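Local coordinates for protein lipase (Pelosinus fermentans, PDB 5AH0) that probably acts as a lipase of the alpha/beta-hydrolase superfamily, hydrolysing ester bonds, including those of the polyester poly(butylene adipate-co-terephthalate), and carries a zinc ion, at residues V183-S188 / E276-I281; G243-N248 / P326-S331; S330-V335 / G344-M349. All coordinates share one frame; numbering follows the deposited sequence.

Contact 1 of 3, residues V183-S188 / E276-I281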
loop_
_atom_site.group_PDB
_atom_site.type_symbol
_atom_site.label_atom_id
_atom_site.label_comp_id
_atom_site.label_asym_id
_atom_site.label_seq_id
_atom_site.Cartn_x
_atom_site.Cartn_y
_atom_site.Cartn_z
ATOM N N VAL A 183 1.270 -8.043 -14.002
ATOM C CA VAL A 183 0.086 -8.817 -14.360
ATOM C C VAL A 183 0.480 -10.015 -15.200
ATOM O O VAL A 183 0.057 -11.135 -14.938
ATOM C CB VAL A 183 -0.943 -7.987 -15.141
ATOM C CG1 VAL A 183 -2.160 -8.846 -15.500
ATOM C CG2 VAL A 183 -1.363 -6.794 -14.330
ATOM N N ALA A 184 1.311 -9.769 -16.203
ATOM C CA ALA A 184 1.778 -10.828 -17.076
ATOM C C ALA A 184 2.508 -11.882 -16.272
ATOM O O ALA A 184 2.345 -13.081 -16.507
ATOM C CB ALA A 184 2.680 -10.264 -18.147
ATOM N N SER A 185 3.281 -11.432 -15.290
ATOM C CA SER A 185 4.031 -12.347 -14.441
ATOM C C SER A 185 3.114 -13.239 -13.617
ATOM O O SER A 185 3.347 -14.438 -13.513
ATOM C CB SER A 185 4.956 -11.581 -13.500
ATOM O OG SER A 185 5.668 -12.478 -12.660
ATOM N N LEU A 186 2.078 -12.651 -13.025
ATOM C CA LEU A 186 1.133 -13.417 -12.217
ATOM C C LEU A 186 0.421 -14.489 -13.043
ATOM O O LEU A 186 0.272 -15.631 -12.604
ATOM C CB LEU A 186 0.104 -12.487 -11.587
ATOM C CG LEU A 186 0.614 -11.482 -10.555
ATOM C CD1 LEU A 186 -0.563 -10.666 -10.020
ATOM C CD2 LEU A 186 1.373 -12.167 -9.429
ATOM N N ALA A 187 -0.001 -14.115 -14.247
ATOM C CA ALA A 187 -0.694 -15.035 -15.145
ATOM C C ALA A 187 0.179 -16.230 -15.488
ATOM O O ALA A 187 -0.313 -17.347 -15.571
ATOM C CB ALA A 187 -1.138 -14.320 -16.414
ATOM N N SER A 188 1.472 -16.003 -15.689
ATOM C CA SER A 188 2.370 -17.106 -16.010
ATOM C C SER A 188 2.618 -17.996 -14.804
ATOM O O SER A 188 2.465 -19.212 -14.873
ATOM C CB SER A 188 3.704 -16.584 -16.535
ATOM O OG SER A 188 4.663 -17.629 -16.570
ATOM N N GLU A 276 9.840 -18.003 -7.696
ATOM C CA GLU A 276 9.603 -16.562 -7.688
ATOM C C GLU A 276 8.874 -16.072 -8.928
ATOM O O GLU A 276 8.769 -16.790 -9.920
ATOM C CB GLU A 276 10.925 -15.805 -7.545
ATOM C CG GLU A 276 11.982 -16.174 -8.580
ATOM C CD GLU A 276 13.375 -15.689 -8.186
ATOM O OE1 GLU A 276 13.454 -14.627 -7.521
ATOM O OE2 GLU A 276 14.383 -16.363 -8.539
ATOM N N LEU A 277 8.358 -14.847 -8.853
ATOM C CA LEU A 277 7.709 -14.217 -9.994
ATOM C C LEU A 277 8.697 -14.018 -11.144
ATOM O O LEU A 277 9.737 -13.387 -10.976
ATOM C CB LEU A 277 7.110 -12.872 -9.595
ATOM C CG LEU A 277 6.033 -12.883 -8.506
ATOM C CD1 LEU A 277 5.552 -11.475 -8.224
ATOM C CD2 LEU A 277 4.853 -13.776 -8.935
ATOM N N PRO A 278 8.366 -14.550 -12.326
ATOM C CA PRO A 278 9.284 -14.399 -13.451
ATOM C C PRO A 278 9.010 -13.148 -14.266
ATOM O O PRO A 278 7.889 -12.629 -14.270
ATOM C CB PRO A 278 9.004 -15.643 -14.284
ATOM C CG PRO A 278 7.514 -15.874 -14.076
ATOM C CD PRO A 278 7.214 -15.418 -12.660
ATOM N N HIS A 279 10.041 -12.672 -14.948
ATOM C CA HIS A 279 9.846 -11.728 -16.030
ATOM C C HIS A 279 9.530 -12.495 -17.319
ATOM O O HIS A 279 10.325 -13.318 -17.789
ATOM C CB HIS A 279 11.070 -10.855 -16.201
ATOM C CG HIS A 279 10.804 -9.620 -16.989
ATOM N ND1 HIS A 279 10.701 -9.629 -18.362
ATOM C CD2 HIS A 279 10.600 -8.340 -16.603
ATOM C CE1 HIS A 279 10.459 -8.403 -18.788
ATOM N NE2 HIS A 279 10.382 -7.605 -17.739
ATOM N N VAL A 280 8.352 -12.266 -17.873
ATOM C CA VAL A 280 7.897 -13.083 -18.997
ATOM C C VAL A 280 8.673 -12.808 -20.296
ATOM O O VAL A 280 8.661 -13.614 -21.220
ATOM C CB VAL A 280 6.384 -12.888 -19.212
ATOM C CG1 VAL A 280 5.861 -13.796 -20.297
ATOM C CG2 VAL A 280 5.637 -13.182 -17.909
ATOM N N ILE A 281 9.394 -11.696 -20.358
ATOM C CA ILE A 281 10.180 -11.408 -21.560
ATOM C C ILE A 281 11.616 -11.906 -21.392
ATOM O O ILE A 281 12.106 -12.691 -22.199
ATOM C CB ILE A 281 10.195 -9.891 -21.908
ATOM C CG1 ILE A 281 8.832 -9.438 -22.429
ATOM C CG2 ILE A 281 11.241 -9.587 -22.972
ATOM C CD1 ILE A 281 7.817 -9.161 -21.368
#
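S185, on helix 173-190, faces P278, in the irregular chain between strand 258-265 and helix 288-294, with their CA atoms 5.7 Å apart, and from there the segment 276-281 passes along one side of the helix without pairing backbone to backbone. In this alpha/beta-hydrolase chain the contact is a worked example of how a long connection, itself without regular structure here, is fastened to a peripheral helix by one polar bond set among apolar contacts.

The polar bond comes from S185. Its OG stands anti to the backbone N (chi1 179°) and donates to P278 O at 2.7 Å. The approach is bent at the carbonyl, with a C=O...donor angle of 139°, and the hydroxyl lies somewhat outside the carbonyl plane. The hydroxyl oxygen S185 OG is also packed closely by carbon: P278 CD lies 3.3 Å from S185 OG, and L277 CB comes to 3.4 Å from it. A buried hydroxyl therefore has its proton engaged while the proline ring and the leucine stem cover it.

To one side of this bond the leucines meet through single methyls, L186 CD2 lying 3.9 Å from L277 CD2, although the CB of L186 starts out away from the loop. F189, one turn further along the helix from S185, touches both L277 and P278 and carries the apolar patch on. The loop has a hold of its own in a backbone bond between L277 and L286.

On the other side, nearer solvent, V280 presents one branch to the helix. Its CG2 touches the CB atoms of A184 and S188, and its nearest neighbour is a backbone atom, A184 O, at 3.6 Å from V280 CG2.

Contact 2 of 3, residues G243-N248 / P326-S331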
loop_
_atom_site.group_PDB
_atom_site.type_symbol
_atom_site.label_atom_id
_atom_site.label_comp_id
_atom_site.label_asym_id
_atom_site.label_seq_id
_atom_site.Cartn_x
_atom_site.Cartn_y
_atom_site.Cartn_z
ATOM N N GLY A 243 5.360 13.492 -5.830
ATOM C CA GLY A 243 4.063 13.371 -5.193
ATOM C C GLY A 243 4.099 12.972 -3.728
ATOM O O GLY A 243 3.270 13.420 -2.930
ATOM N N ALA A 244 5.059 12.130 -3.363
ATOM C CA ALA A 244 5.151 11.661 -1.983
ATOM C C ALA A 244 5.472 12.846 -1.080
ATOM O O ALA A 244 4.893 13.022 -0.000
ATOM C CB ALA A 244 6.206 10.577 -1.853
ATOM N N ARG A 245 6.412 13.645 -1.564
ATOM C CA ARG A 245 6.801 14.904 -0.973
ATOM C C ARG A 245 5.569 15.691 -0.584
ATOM O O ARG A 245 5.429 16.135 0.557
ATOM C CB ARG A 245 7.642 15.677 -1.981
ATOM C CG ARG A 245 8.610 16.617 -1.375
ATOM C CD ARG A 245 9.630 17.109 -2.376
ATOM N NE ARG A 245 9.056 17.605 -3.622
ATOM C CZ ARG A 245 9.739 18.342 -4.489
ATOM N NH1 ARG A 245 10.994 18.672 -4.219
ATOM N NH2 ARG A 245 9.170 18.762 -5.612
ATOM N N VAL A 246 4.668 15.839 -1.551
ATOM C CA VAL A 246 3.430 16.579 -1.367
ATOM C C VAL A 246 2.585 15.957 -0.264
ATOM O O VAL A 246 2.083 16.658 0.625
ATOM C CB VAL A 246 2.619 16.636 -2.678
ATOM C CG1 VAL A 246 1.249 17.262 -2.440
ATOM C CG2 VAL A 246 3.387 17.413 -3.735
ATOM N N LEU A 247 2.419 14.638 -0.328
ATOM C CA LEU A 247 1.641 13.922 0.680
ATOM C C LEU A 247 2.222 14.155 2.077
ATOM O O LEU A 247 1.485 14.337 3.046
ATOM C CB LEU A 247 1.600 12.425 0.358
ATOM C CG LEU A 247 0.597 11.547 1.107
ATOM C CD1 LEU A 247 -0.791 11.796 0.571
ATOM C CD2 LEU A 247 0.965 10.071 0.975
ATOM N N ASN A 248 3.548 14.171 2.160
ATOM C CA ASN A 248 4.254 14.326 3.425
ATOM C C ASN A 248 3.965 15.635 4.141
ATOM O O ASN A 248 4.086 15.715 5.360
ATOM C CB ASN A 248 5.761 14.213 3.192
ATOM C CG ASN A 248 6.211 12.787 2.982
ATOM O OD1 ASN A 248 5.388 11.876 2.894
ATOM N ND2 ASN A 248 7.522 12.584 2.879
ATOM N N PRO A 326 8.651 8.904 6.481
ATOM C CA PRO A 326 8.591 10.102 5.646
ATOM C C PRO A 326 9.548 11.157 6.162
ATOM O O PRO A 326 9.438 11.549 7.324
ATOM C CB PRO A 326 7.138 10.556 5.783
ATOM C CG PRO A 326 6.686 10.003 7.086
ATOM C CD PRO A 326 7.436 8.724 7.294
ATOM N N LYS A 327 10.477 11.591 5.315
ATOM C CA LYS A 327 11.463 12.593 5.691
ATOM C C LYS A 327 11.297 13.890 4.917
ATOM O O LYS A 327 11.384 14.983 5.482
ATOM C CB LYS A 327 12.884 12.065 5.478
ATOM C CG LYS A 327 13.412 11.189 6.593
ATOM C CD LYS A 327 13.451 9.761 6.160
ATOM C CE LYS A 327 14.334 9.583 4.959
ATOM N NZ LYS A 327 14.176 8.201 4.456
ATOM N N ILE A 328 11.075 13.761 3.616
ATOM C CA ILE A 328 11.052 14.910 2.729
ATOM C C ILE A 328 9.747 15.686 2.880
ATOM O O ILE A 328 8.666 15.118 2.764
ATOM C CB ILE A 328 11.257 14.462 1.274
ATOM C CG1 ILE A 328 12.502 13.581 1.168
ATOM C CG2 ILE A 328 11.432 15.635 0.359
ATOM C CD1 ILE A 328 12.778 13.108 -0.231
ATOM N N TRP A 329 9.866 16.986 3.155
ATOM C CA TRP A 329 8.728 17.857 3.456
ATOM C C TRP A 329 7.900 17.291 4.601
ATOM O O TRP A 329 6.668 17.408 4.619
ATOM C CB TRP A 329 7.839 18.068 2.235
ATOM C CG TRP A 329 8.465 18.877 1.164
ATOM C CD1 TRP A 329 9.762 19.305 1.103
ATOM C CD2 TRP A 329 7.825 19.372 -0.016
ATOM N NE1 TRP A 329 9.970 20.027 -0.046
ATOM C CE2 TRP A 329 8.797 20.084 -0.752
ATOM C CE3 TRP A 329 6.528 19.268 -0.532
ATOM C CZ2 TRP A 329 8.507 20.701 -1.969
ATOM C CZ3 TRP A 329 6.240 19.882 -1.737
ATOM C CH2 TRP A 329 7.229 20.589 -2.445
ATOM N N SER A 330 8.577 16.669 5.558
ATOM C CA SER A 330 7.883 16.083 6.691
ATOM C C SER A 330 8.567 16.475 7.995
ATOM O O SER A 330 9.766 16.779 8.014
ATOM C CB SER A 330 7.817 14.559 6.562
ATOM O OG SER A 330 7.031 14.003 7.605
ATOM N N SER A 331 7.796 16.493 9.076
ATOM C CA SER A 331 8.351 16.767 10.393
ATOM C C SER A 331 8.282 15.542 11.294
ATOM O O SER A 331 8.640 15.615 12.468
ATOM C CB SER A 331 7.626 17.946 11.034
ATOM O OG SER A 331 7.736 19.085 10.200
#
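The guanidinium of R245 lies flat on the indole of W329, the two planes only 4° apart and their centres 4.3 Å from each other. W329 CZ2 sits 3.5 Å above the plane of the R245 guanidinium, offset toward its rim, and the cation-pi contact is likewise off-centre: the R245 CZ is displaced from the axis of the six-membered ring. The aliphatic stem continues over the same indole face, with CG above the five-membered ring, although the modelled closeness of CG is doubtful. A bend at chi3 (50°) sets NE over the benzo part, near CZ2 and CH2. V246 approaches the indole obliquely, V246 CG2 lying 4.3 Å from W329 CZ3. At its far end the guanidinium is held by G303, whose O accepts from NH2. Beside the stem, I328 CG2 packs on R245 CD at 3.6 Å.

W329 is the third residue of a type II beta turn from K327 to S330, laid against helix 241-250 of the alpha/beta-hydrolase fold. A helix side chain holds the turn by its backbone: N248 ND2 donates to I328 O at 2.8 Å, with an N-H...O angle of 154°. That acceptor lies nearly in the amide plane of N248, and the donor arrives in the carbonyl plane, on a lone pair.

The rest of the buried amide is also engaged. ND2 gives a further bond to H163 O, and OD1 accepts from R121 NH2 of helix 116-129, which fixes the amide's rotation. P326 CB presses against both ends of the group, 3.6 Å from N248 ND2 and equally far from N248 OD1.

Contact 3 of 3, residues S330-V335 / G344-M349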
loop_
_atom_site.group_PDB
_atom_site.type_symbol
_atom_site.label_atom_id
_atom_site.label_comp_id
_atom_site.label_asym_id
_atom_site.label_seq_id
_atom_site.Cartn_x
_atom_site.Cartn_y
_atom_site.Cartn_z
ATOM N N SER A 330 8.577 16.669 5.558
ATOM C CA SER A 330 7.883 16.083 6.691
ATOM C C SER A 330 8.567 16.475 7.995
ATOM O O SER A 330 9.766 16.779 8.014
ATOM C CB SER A 330 7.817 14.559 6.562
ATOM O OG SER A 330 7.031 14.003 7.605
ATOM N N SER A 331 7.796 16.493 9.076
ATOM C CA SER A 331 8.351 16.767 10.393
ATOM C C SER A 331 8.282 15.542 11.294
ATOM O O SER A 331 8.640 15.615 12.468
ATOM C CB SER A 331 7.626 17.946 11.034
ATOM O OG SER A 331 7.736 19.085 10.200
ATOM N N ASP A 332 7.808 14.429 10.741
ATOM C CA ASP A 332 7.725 13.169 11.470
ATOM C C ASP A 332 9.058 12.818 12.118
ATOM O O ASP A 332 10.103 12.912 11.486
ATOM C CB ASP A 332 7.292 12.035 10.530
ATOM C CG ASP A 332 5.800 12.057 10.223
ATOM O OD1 ASP A 332 5.142 13.064 10.570
ATOM O OD2 ASP A 332 5.289 11.070 9.634
ATOM N N LYS A 333 9.024 12.399 13.378
ATOM C CA LYS A 333 10.251 11.983 14.047
ATOM C C LYS A 333 10.545 10.517 13.750
ATOM O O LYS A 333 9.692 9.651 13.923
ATOM C CB LYS A 333 10.175 12.208 15.564
ATOM C CG LYS A 333 10.239 13.667 15.993
ATOM C CD LYS A 333 10.186 13.793 17.509
ATOM C CE LYS A 333 10.293 15.246 17.952
ATOM N NZ LYS A 333 10.153 15.409 19.433
ATOM N N ILE A 334 11.754 10.241 13.287
ATOM C CA ILE A 334 12.128 8.866 13.004
ATOM C C ILE A 334 13.203 8.428 13.979
ATOM O O ILE A 334 14.208 9.107 14.153
ATOM C CB ILE A 334 12.606 8.705 11.560
ATOM C CG1 ILE A 334 11.502 9.167 10.615
ATOM C CG2 ILE A 334 12.975 7.256 11.269
ATOM C CD1 ILE A 334 11.892 9.115 9.179
ATOM N N VAL A 335 12.980 7.275 14.592
ATOM C CA VAL A 335 13.806 6.778 15.684
ATOM C C VAL A 335 14.272 5.343 15.439
ATOM O O VAL A 335 13.546 4.543 14.851
ATOM C CB VAL A 335 13.010 6.852 17.011
ATOM C CG1 VAL A 335 13.681 6.070 18.124
ATOM C CG2 VAL A 335 12.779 8.305 17.408
ATOM N N GLY A 344 3.901 7.879 18.855
ATOM C CA GLY A 344 3.985 9.159 18.176
ATOM C C GLY A 344 5.159 9.315 17.226
ATOM O O GLY A 344 5.220 10.282 16.476
ATOM N N LYS A 345 6.091 8.367 17.238
ATOM C CA LYS A 345 7.273 8.461 16.379
ATOM C C LYS A 345 7.442 7.186 15.559
ATOM O O LYS A 345 6.881 6.146 15.895
ATOM C CB LYS A 345 8.529 8.716 17.218
ATOM C CG LYS A 345 8.389 9.847 18.200
ATOM C CD LYS A 345 9.311 9.696 19.405
ATOM C CE LYS A 345 10.616 10.464 19.247
ATOM N NZ LYS A 345 11.314 10.613 20.569
ATOM N N TRP A 346 8.219 7.264 14.485
ATOM C CA TRP A 346 8.494 6.091 13.666
ATOM C C TRP A 346 9.587 5.237 14.301
ATOM O O TRP A 346 10.732 5.670 14.434
ATOM C CB TRP A 346 8.904 6.500 12.247
ATOM C CG TRP A 346 7.780 7.051 11.427
ATOM C CD1 TRP A 346 7.366 8.355 11.357
ATOM C CD2 TRP A 346 6.919 6.311 10.556
ATOM N NE1 TRP A 346 6.297 8.468 10.498
ATOM C CE2 TRP A 346 6.000 7.226 9.998
ATOM C CE3 TRP A 346 6.827 4.960 10.204
ATOM C CZ2 TRP A 346 5.009 6.831 9.102
ATOM C CZ3 TRP A 346 5.847 4.573 9.318
ATOM C CH2 TRP A 346 4.950 5.502 8.775
ATOM N N ASN A 347 9.226 4.022 14.700
ATOM C CA ASN A 347 10.203 3.080 15.219
ATOM C C ASN A 347 10.823 2.285 14.070
ATOM O O ASN A 347 10.265 1.268 13.632
ATOM C CB ASN A 347 9.556 2.137 16.238
ATOM C CG ASN A 347 9.054 2.860 17.491
ATOM O OD1 ASN A 347 9.619 2.708 18.573
ATOM N ND2 ASN A 347 7.983 3.635 17.348
ATOM N N SER A 348 11.963 2.768 13.570
ATOM C CA SER A 348 12.642 2.159 12.422
ATOM C C SER A 348 13.352 0.862 12.799
ATOM O O SER A 348 14.311 0.858 13.585
ATOM C CB SER A 348 13.645 3.128 11.807
ATOM O OG SER A 348 14.352 2.507 10.746
ATOM N N MET A 349 12.870 -0.241 12.242
ATOM C CA MET A 349 13.374 -1.556 12.595
ATOM C C MET A 349 14.682 -1.840 11.883
ATOM O O MET A 349 14.997 -1.178 10.899
ATOM C CB MET A 349 12.329 -2.620 12.266
ATOM C CG MET A 349 11.000 -2.364 12.947
ATOM S SD MET A 349 11.132 -2.463 14.745
ATOM C CE MET A 349 11.590 -4.184 14.937
#
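D332 and W346 form the tightly held part of this contact, a buried indole gripped by a polar bond, whereas on the more solvent-exposed side the chains of K333, V335 and K345 meet without a bond between them. W346 NE1 donates to D332 OD2 at 2.9 Å with an N-H...O angle of 166°. The carboxylate oxygen lies near the ring plane of W346, at its edge, but seen from D332 the N-H comes from above the carboxylate plane. The two flat groups are accordingly inclined to each other, by 31°. The other oxygen of D332, OD1, accepts from A253 N, so both ends of the carboxylate are held. The indole is buried further by H163, met edge-to-face, and by Y259.

Between the two sides runs the backbone ladder: W346 N gives to K333 O at 2.9 Å, V335 N to W346 O at 2.8 Å, and S348 N to V335 O at 2.7 Å. Here I334 pairs with W346 and V335 with N347 in parallel register. Strand 334-336 is thereby added, as an outer strand, to the parallel sheet of the alpha/beta-hydrolase fold, through strand 346-348, which itself pairs with strand 258-265. The short connection between these parallel neighbours contains no helix. On the W346 face, I334 CG1 reaches W346 CB at 4.1 Å.

V335 points to the other face, where the lysine side lies nearer solvent. K345, bent at chi3 (96°), brings CE to 3.6 Å from V335 CG2, and the same carbon lies 3.8 Å from CD of the extended K333. The closest contacts are between aliphatic carbons; the two ammonium groups stay apart, K333 NZ and K345 NZ being 5.1 Å from each other, where their like charges would probably repel.

Contacts 2 and 3 are neighbours, their centres about 13 Å apart, and they share S330 and S331: the loop that lies on helix 241-250 runs straight on into strand 334-336. P326 bridges them, packing against both D332 and W346, so the turn packs directly against the edge of the sheet. Contact 1 stands alone, its centre about 33 Å from that of contact 2 and about 36 Å from that of contact 3. Along the sequence its segments alternate with those of contact 2, and it closes before contact 3 opens. It ties the loop after strand 258-265 to helix 173-190 on one side of the chain's centre, while contacts 2 and 3 join helix 241-250 to the sheet edge on the other.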